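Local structure of AAC3-I (Uncultured bacterium, 5HMN) at residues Q79-I84 with G116-F121; H8-N13 with F54-A59. The protein probably transfers an acetyl group from acetyl-coenzyme A to aminoglycoside antibiotics, as a GNAT-fold acetyltransferase linked to antibiotic resistance. All blocks are in the same frame, centred on the assembly; numbering follows the deposited sequence.

Contact 1 (Q79-I84 with G116-F121); sequences QERSEI and GAYVIF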
ATOM      1  N   GLN C  79       0.675 -12.604  10.054  1.00 43.53           N
ATOM      2  CA  GLN C  79       1.147 -13.921   9.634  1.00 48.08           C
ATOM      3  C   GLN C  79       2.408 -13.796   8.789  1.00 59.40           C
ATOM      4  O   GLN C  79       2.761 -12.703   8.343  1.00 50.85           O
ATOM      5  CB  GLN C  79       0.074 -14.662   8.831  1.00 57.16           C
ATOM      6  CG  GLN C  79      -1.160 -15.059   9.617  1.00 53.09           C
ATOM      7  CD  GLN C  79      -2.116 -15.905   8.801  1.00 64.25           C
ATOM      8  OE1 GLN C  79      -1.707 -16.609   7.877  1.00 72.27           O
ATOM      9  NE2 GLN C  79      -3.399 -15.836   9.134  1.00 62.29           N
ATOM     10  N   GLU C  80       3.077 -14.922   8.561  1.00 47.41           N
ATOM     11  CA  GLU C  80       4.220 -14.954   7.661  1.00 46.73           C
ATOM     12  C   GLU C  80       3.744 -15.070   6.226  1.00 52.81           C
ATOM     13  O   GLU C  80       3.758 -16.151   5.640  1.00 58.22           O
ATOM     14  CB  GLU C  80       5.150 -16.116   7.997  1.00 60.04           C
ATOM     15  CG  GLU C  80       5.833 -15.962   9.327  1.00 82.03           C
ATOM     16  CD  GLU C  80       6.702 -17.149   9.685  1.00 97.02           C
ATOM     17  OE1 GLU C  80       6.628 -18.184   8.985  1.00 98.37           O
ATOM     18  OE2 GLU C  80       7.460 -17.040  10.671  1.00110.22           O
ATOM     19  N   ARG C  81       3.311 -13.945   5.669  1.00 54.46           N
ATOM     20  CA  ARG C  81       2.815 -13.901   4.302  1.00 50.13           C
ATOM     21  C   ARG C  81       2.994 -12.497   3.747  1.00 46.62           C
ATOM     22  O   ARG C  81       3.287 -11.563   4.489  1.00 43.68           O
ATOM     23  CB  ARG C  81       1.345 -14.313   4.244  1.00 46.21           C
ATOM     24  CG  ARG C  81       0.412 -13.336   4.931  1.00 45.61           C
ATOM     25  CD  ARG C  81      -0.978 -13.918   5.117  1.00 50.26           C
ATOM     26  NE  ARG C  81      -1.898 -12.936   5.682  1.00 50.98           N
ATOM     27  CZ  ARG C  81      -3.110 -13.223   6.137  1.00 64.26           C
ATOM     28  NH1 ARG C  81      -3.553 -14.471   6.100  1.00 83.35           N
ATOM     29  NH2 ARG C  81      -3.879 -12.264   6.635  1.00 58.52           N
ATOM     30  N   SER C  82       2.820 -12.345   2.442  1.00 42.59           N
ATOM     31  CA  SER C  82       2.959 -11.033   1.832  1.00 43.90           C
ATOM     32  C   SER C  82       1.937 -10.829   0.723  1.00 42.75           C
ATOM     33  O   SER C  82       1.466 -11.785   0.106  1.00 45.75           O
ATOM     34  CB  SER C  82       4.379 -10.843   1.289  1.00 40.92           C
ATOM     35  OG  SER C  82       4.652 -11.733   0.220  1.00 51.33           O
ATOM     36  N   GLU C  83       1.585  -9.571   0.488  1.00 30.86           N
ATOM     37  CA  GLU C  83       0.714  -9.202  -0.617  1.00 33.41           C
ATOM     38  C   GLU C  83       1.371  -8.122  -1.460  1.00 37.69           C
ATOM     39  O   GLU C  83       2.145  -7.311  -0.947  1.00 38.05           O
ATOM     40  CB  GLU C  83      -0.635  -8.696  -0.113  1.00 35.14           C
ATOM     41  CG  GLU C  83      -1.068  -9.262   1.217  1.00 45.57           C
ATOM     42  CD  GLU C  83      -2.256  -8.515   1.787  1.00 60.66           C
ATOM     43  OE1 GLU C  83      -2.516  -7.377   1.342  1.00 58.22           O
ATOM     44  OE2 GLU C  83      -2.930  -9.064   2.683  1.00 56.04           O
ATOM     45  N   ILE C  84       1.048  -8.108  -2.747  1.00 32.19           N
ATOM     46  CA  ILE C  84       1.604  -7.109  -3.653  1.00 27.20           C
ATOM     47  C   ILE C  84       0.535  -6.080  -4.001  1.00 32.87           C
ATOM     48  O   ILE C  84      -0.545  -6.419  -4.488  1.00 34.27           O
ATOM     49  CB  ILE C  84       2.164  -7.748  -4.934  1.00 30.23           C
ATOM     50  CG1 ILE C  84       3.265  -8.752  -4.592  1.00 38.37           C
ATOM     51  CG2 ILE C  84       2.700  -6.680  -5.880  1.00 30.17           C
ATOM     52  CD1 ILE C  84       3.853  -9.436  -5.802  1.00 55.11           C
ATOM     53  N   GLY C 116       6.641 -15.554  -2.862  1.00 60.64           N
ATOM     54  CA  GLY C 116       5.837 -16.212  -1.848  1.00 52.46           C
ATOM     55  C   GLY C 116       4.568 -15.452  -1.503  1.00 50.82           C
ATOM     56  O   GLY C 116       3.845 -15.831  -0.583  1.00 50.74           O
ATOM     57  N   ALA C 117       4.303 -14.376  -2.237  1.00 40.00           N
ATOM     58  CA  ALA C 117       3.083 -13.598  -2.043  1.00 39.51           C
ATOM     59  C   ALA C 117       1.866 -14.446  -2.385  1.00 41.47           C
ATOM     60  O   ALA C 117       1.904 -15.235  -3.327  1.00 50.96           O
ATOM     61  CB  ALA C 117       3.112 -12.341  -2.890  1.00 48.30           C
ATOM     62  N   TYR C 118       0.789 -14.287  -1.621  1.00 42.03           N
ATOM     63  CA  TYR C 118      -0.390 -15.125  -1.807  1.00 47.86           C
ATOM     64  C   TYR C 118      -1.493 -14.391  -2.564  1.00 44.63           C
ATOM     65  O   TYR C 118      -2.464 -15.006  -2.999  1.00 51.97           O
ATOM     66  CB  TYR C 118      -0.918 -15.627  -0.456  1.00 56.61           C
ATOM     67  CG  TYR C 118      -1.693 -14.599   0.343  1.00 50.07           C
ATOM     68  CD1 TYR C 118      -3.083 -14.584   0.330  1.00 58.15           C
ATOM     69  CD2 TYR C 118      -1.036 -13.651   1.114  1.00 45.05           C
ATOM     70  CE1 TYR C 118      -3.796 -13.645   1.060  1.00 52.01           C
ATOM     71  CE2 TYR C 118      -1.739 -12.710   1.844  1.00 48.80           C
ATOM     72  CZ  TYR C 118      -3.116 -12.712   1.812  1.00 47.09           C
ATOM     73  OH  TYR C 118      -3.813 -11.776   2.534  1.00 47.10           O
ATOM     74  N   VAL C 119      -1.338 -13.080  -2.733  1.00 36.60           N
ATOM     75  CA  VAL C 119      -2.362 -12.297  -3.418  1.00 30.23           C
ATOM     76  C   VAL C 119      -1.818 -10.968  -3.946  1.00 38.93           C
ATOM     77  O   VAL C 119      -0.867 -10.396  -3.409  1.00 30.79           O
ATOM     78  CB  VAL C 119      -3.580 -12.033  -2.484  1.00 37.41           C
ATOM     79  CG1 VAL C 119      -3.226 -11.027  -1.405  1.00 35.59           C
ATOM     80  CG2 VAL C 119      -4.801 -11.574  -3.276  1.00 37.70           C
ATOM     81  N   ILE C 120      -2.415 -10.501  -5.034  1.00 33.72           N
ATOM     82  CA  ILE C 120      -2.136  -9.179  -5.561  1.00 28.51           C
ATOM     83  C   ILE C 120      -3.416  -8.359  -5.485  1.00 34.92           C
ATOM     84  O   ILE C 120      -4.483  -8.840  -5.864  1.00 35.54           O
ATOM     85  CB  ILE C 120      -1.631  -9.247  -7.015  1.00 35.92           C
ATOM     86  CG1 ILE C 120      -0.314 -10.025  -7.083  1.00 28.10           C
ATOM     87  CG2 ILE C 120      -1.465  -7.846  -7.592  1.00 36.95           C
ATOM     88  CD1 ILE C 120       0.171 -10.283  -8.507  1.00 40.48           C
ATOM     89  N   PHE C 121      -3.331  -7.135  -4.978  1.00 32.74           N
ATOM     90  CA  PHE C 121      -4.522  -6.296  -4.939  1.00 31.43           C
ATOM     91  C   PHE C 121      -4.254  -4.907  -5.511  1.00 34.73           C
ATOM     92  O   PHE C 121      -3.112  -4.438  -5.570  1.00 33.08           O
ATOM     93  CB  PHE C 121      -5.090  -6.213  -3.515  1.00 37.65           C
ATOM     94  CG  PHE C 121      -4.237  -5.436  -2.550  1.00 39.61           C
ATOM     95  CD1 PHE C 121      -4.559  -4.130  -2.222  1.00 51.04           C
ATOM     96  CD2 PHE C 121      -3.127  -6.015  -1.961  1.00 50.43           C
ATOM     97  CE1 PHE C 121      -3.784  -3.410  -1.327  1.00 52.45           C
ATOM     98  CE2 PHE C 121      -2.343  -5.299  -1.069  1.00 54.89           C
ATOM     99  CZ  PHE C 121      -2.676  -3.994  -0.752  1.00 37.70           C
TER
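R81 opens the contact by running its aliphatic chain past the Y118 ring, with CD 3.6 Å from Y118 CE2. The Y118 hydroxyl lies over one face of the guanidinium, at the rim, while the charge itself is met by a salt bridge to E78. At S82 the backbone takes over: S82 O accepts from Y118 N at 3.1 Å, almost in line with the carbonyl. S82 OG lies 3.3 Å from A117 CA and is hydrogen-bonded to E73. E83 then runs alongside Y118 and V119, pointing the same way, and Y118 OH donates to E83 OE2 at 2.9 Å, approaching from above the carboxylate plane. Y118 CG sits between its own backbone N and carbonyl carbon (chi1 77°). The other oxygen, E83 OE1, comes 3.2 Å from F121 CE2, the carboxylate nearly perpendicular to the ring. I84 completes the parallel pairing: its N donates to V119 O at 3.1 Å, and its O accepts from F121 N at 2.9 Å. On the face opposite E83 and V119, I84 and I120 pack together, with A117 beside I84 CG1. The short segments 82-84 and 119-121 run at 39° to each other; their strands are the two arms of a beta-alpha-beta unit whose helix 100-115 ends in a Schellman motif at G116 and puts L108 over I84 and I120. Strand 64-75 flanks strand 82-91, while I120 and F121 pair with an antiparallel strand of the second subunit, which continues the sheet.

Contact 2 (H8-N13 with F54-A59); sequences HQLSPN and FIALAA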
ATOM      1  N   HIS C   8       9.420  -6.437 -18.899  1.00 41.40           N
ATOM      2  CA  HIS C   8      10.737  -6.427 -18.276  1.00 56.34           C
ATOM      3  C   HIS C   8      10.725  -5.775 -16.888  1.00 46.45           C
ATOM      4  O   HIS C   8      10.227  -4.665 -16.718  1.00 44.73           O
ATOM      5  CB  HIS C   8      11.720  -5.707 -19.207  1.00 56.22           C
ATOM      6  CG  HIS C   8      13.047  -5.411 -18.588  1.00 53.13           C
ATOM      7  ND1 HIS C   8      13.904  -6.399 -18.153  1.00 78.87           N
ATOM      8  CD2 HIS C   8      13.670  -4.235 -18.340  1.00 57.10           C
ATOM      9  CE1 HIS C   8      14.996  -5.843 -17.658  1.00 78.18           C
ATOM     10  NE2 HIS C   8      14.880  -4.532 -17.760  1.00 69.04           N
ATOM     11  N   GLN C   9      11.265  -6.471 -15.891  1.00 50.81           N
ATOM     12  CA  GLN C   9      11.399  -5.880 -14.561  1.00 40.48           C
ATOM     13  C   GLN C   9      12.617  -4.966 -14.512  1.00 40.51           C
ATOM     14  O   GLN C   9      13.732  -5.386 -14.829  1.00 47.56           O
ATOM     15  CB  GLN C   9      11.505  -6.954 -13.481  1.00 41.84           C
ATOM     16  CG  GLN C   9      11.662  -6.375 -12.083  1.00 45.17           C
ATOM     17  CD  GLN C   9      11.658  -7.430 -10.991  1.00 59.44           C
ATOM     18  OE1 GLN C   9      11.571  -8.628 -11.260  1.00 65.74           O
ATOM     19  NE2 GLN C   9      11.754  -6.983  -9.746  1.00 46.55           N
ATOM     20  N   LEU C  10      12.401  -3.714 -14.127  1.00 39.38           N
ATOM     21  CA  LEU C  10      13.490  -2.744 -14.080  1.00 40.22           C
ATOM     22  C   LEU C  10      14.487  -3.082 -12.970  1.00 41.53           C
ATOM     23  O   LEU C  10      14.095  -3.406 -11.852  1.00 42.54           O
ATOM     24  CB  LEU C  10      12.941  -1.330 -13.883  1.00 40.79           C
ATOM     25  CG  LEU C  10      11.985  -0.834 -14.975  1.00 42.47           C
ATOM     26  CD1 LEU C  10      11.739   0.661 -14.836  1.00 48.62           C
ATOM     27  CD2 LEU C  10      12.512  -1.169 -16.358  1.00 47.03           C
ATOM     28  N   SER C  11      15.774  -3.012 -13.297  1.00 43.57           N
ATOM     29  CA  SER C  11      16.836  -3.278 -12.332  1.00 47.91           C
ATOM     30  C   SER C  11      17.359  -1.955 -11.777  1.00 48.03           C
ATOM     31  O   SER C  11      17.023  -0.893 -12.303  1.00 56.67           O
ATOM     32  CB  SER C  11      17.968  -4.073 -12.993  1.00 54.18           C
ATOM     33  OG  SER C  11      18.906  -3.205 -13.601  1.00 56.78           O
ATOM     34  N   PRO C  12      18.176  -2.005 -10.708  1.00 51.83           N
ATOM     35  CA  PRO C  12      18.824  -0.780 -10.226  1.00 53.63           C
ATOM     36  C   PRO C  12      19.691  -0.122 -11.293  1.00 57.00           C
ATOM     37  O   PRO C  12      19.961   1.075 -11.205  1.00 54.08           O
ATOM     38  CB  PRO C  12      19.686  -1.274  -9.061  1.00 58.70           C
ATOM     39  CG  PRO C  12      18.980  -2.484  -8.571  1.00 58.67           C
ATOM     40  CD  PRO C  12      18.390  -3.136  -9.785  1.00 61.69           C
ATOM     41  N   ASN C  13      20.110  -0.905 -12.285  1.00 59.50           N
ATOM     42  CA  ASN C  13      20.945  -0.415 -13.376  1.00 56.21           C
ATOM     43  C   ASN C  13      20.141   0.271 -14.477  1.00 59.43           C
ATOM     44  O   ASN C  13      20.669   0.552 -15.552  1.00 63.18           O
ATOM     45  CB  ASN C  13      21.746  -1.570 -13.983  1.00 56.10           C
ATOM     46  CG  ASN C  13      22.647  -2.251 -12.972  1.00 81.79           C
ATOM     47  OD1 ASN C  13      22.618  -3.473 -12.817  1.00 81.97           O
ATOM     48  ND2 ASN C  13      23.458  -1.461 -12.279  1.00 75.81           N
ATOM     49  N   PHE C  54       9.876  -2.760  -3.516  1.00 36.53           N
ATOM     50  CA  PHE C  54       9.415  -2.039  -4.705  1.00 32.46           C
ATOM     51  C   PHE C  54       9.596  -2.865  -5.975  1.00 34.54           C
ATOM     52  O   PHE C  54      10.633  -3.493  -6.175  1.00 37.54           O
ATOM     53  CB  PHE C  54      10.143  -0.698  -4.848  1.00 37.84           C
ATOM     54  CG  PHE C  54       9.646   0.138  -5.999  1.00 34.66           C
ATOM     55  CD1 PHE C  54       8.393   0.725  -5.955  1.00 39.70           C
ATOM     56  CD2 PHE C  54      10.431   0.333  -7.128  1.00 40.06           C
ATOM     57  CE1 PHE C  54       7.926   1.496  -7.008  1.00 34.33           C
ATOM     58  CE2 PHE C  54       9.975   1.103  -8.187  1.00 35.61           C
ATOM     59  CZ  PHE C  54       8.717   1.686  -8.128  1.00 35.65           C
ATOM     60  N   ILE C  55       8.570  -2.860  -6.826  1.00 33.66           N
ATOM     61  CA  ILE C  55       8.606  -3.580  -8.095  1.00 32.36           C
ATOM     62  C   ILE C  55       8.182  -2.666  -9.245  1.00 33.08           C
ATOM     63  O   ILE C  55       7.101  -2.074  -9.219  1.00 30.31           O
ATOM     64  CB  ILE C  55       7.686  -4.823  -8.076  1.00 43.76           C
ATOM     65  CG1 ILE C  55       8.126  -5.804  -6.986  1.00 44.19           C
ATOM     66  CG2 ILE C  55       7.678  -5.505  -9.438  1.00 42.46           C
ATOM     67  CD1 ILE C  55       7.222  -7.012  -6.842  1.00 42.14           C
ATOM     68  N   ALA C  56       9.039  -2.552 -10.252  1.00 31.02           N
ATOM     69  CA  ALA C  56       8.728  -1.749 -11.430  1.00 30.13           C
ATOM     70  C   ALA C  56       8.836  -2.591 -12.690  1.00 25.50           C
ATOM     71  O   ALA C  56       9.889  -3.154 -12.975  1.00 27.03           O
ATOM     72  CB  ALA C  56       9.654  -0.545 -11.515  1.00 31.60           C
ATOM     73  N   LEU C  57       7.739  -2.686 -13.437  1.00 29.24           N
ATOM     74  CA  LEU C  57       7.722  -3.452 -14.679  1.00 30.31           C
ATOM     75  C   LEU C  57       7.521  -2.527 -15.872  1.00 36.34           C
ATOM     76  O   LEU C  57       6.743  -1.576 -15.809  1.00 29.21           O
ATOM     77  CB  LEU C  57       6.613  -4.511 -14.657  1.00 30.74           C
ATOM     78  CG  LEU C  57       6.603  -5.514 -13.503  1.00 34.00           C
ATOM     79  CD1 LEU C  57       5.467  -6.510 -13.677  1.00 30.10           C
ATOM     80  CD2 LEU C  57       7.938  -6.233 -13.401  1.00 32.93           C
ATOM     81  N   ALA C  58       8.219  -2.818 -16.963  1.00 26.77           N
ATOM     82  CA  ALA C  58       8.067  -2.044 -18.189  1.00 28.33           C
ATOM     83  C   ALA C  58       7.748  -2.950 -19.368  1.00 31.86           C
ATOM     84  O   ALA C  58       8.345  -4.012 -19.526  1.00 33.41           O
ATOM     85  CB  ALA C  58       9.329  -1.237 -18.468  1.00 31.47           C
ATOM     86  N   ALA C  59       6.800  -2.521 -20.191  1.00 26.13           N
ATOM     87  CA  ALA C  59       6.450  -3.233 -21.406  1.00 29.06           C
ATOM     88  C   ALA C  59       7.087  -2.536 -22.598  1.00 29.04           C
ATOM     89  O   ALA C  59       6.913  -1.334 -22.777  1.00 25.63           O
ATOM     90  CB  ALA C  59       4.935  -3.307 -21.566  1.00 26.74           C
TER
HETATM   91  O   HOH W   1      11.863  -3.583 -10.015  1.00 31.50           O
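L10 spreads its two methyl branches over two alanines of the facing strand: CD2 lies 3.8 Å from A58 CB, and CD1 lies 4.1 Å from A56 CB. Its CG stands anti to the carbonyl carbon (chi1 -60°), beside the backbone N, where it touches A56 O and A56 CB. On the other face of the sheet Q9 crosses L57, whose CD2 branch comes 3.6 Å from Q9 CB. Q9 itself is fully extended, with CG anti to the backbone N (chi1 179°), and its amide nitrogen reaches a water that it contacts only weakly. That water is held more firmly by the backbone, donating to L10 O at 2.9 Å and accepting from A56 N at 3.0 Å. It thus takes the place of a direct A56 N to L10 O bond, whereas the other half of the pairing is direct, L10 N to A56 O at 2.8 Å. One step back, H8 and A58 form a regular hydrogen-bonded pair, with both N to O distances, H8 N to A58 O and A58 N to H8 O, at 2.7 Å. The H8 ring is directed elsewhere, its NE2 bonded to E14. Strand 5-9 is one of the two outermost strands of the sheet within this chain, and strand 54-61 lies between it and strand 64-75. Helix 15-28 covers the face of H8, L10 and A56 through L17 and M18, with L49 of helix 42-49 also on A56, whereas L111 of helix 100-115 packs on Q9 and L57.

Overall arrangement
The two contacts lie at the two sides of one GNAT sheet. Contact 2 pairs strands 5-9 and 54-61 in antiparallel fashion, and contact 1 joins strands 82-91 and 119-124 in parallel, with strand 64-75 between the two pairs; their centres are 19 Å apart. They nevertheless touch, I84 CD1 lying 4.3 Å from I55 CD1, and helix 100-115 packs on both, through L108 at contact 1 and L111 at contact 2. Both stand back from the cofactor: the I120 side chain is about 10 Å and that of L57 about 12 Å from the bound coenzyme A. In GNAT enzymes the cofactor lies where two parallel strands splay apart; contact 1 joins the N-terminal ends of the parallel pair here.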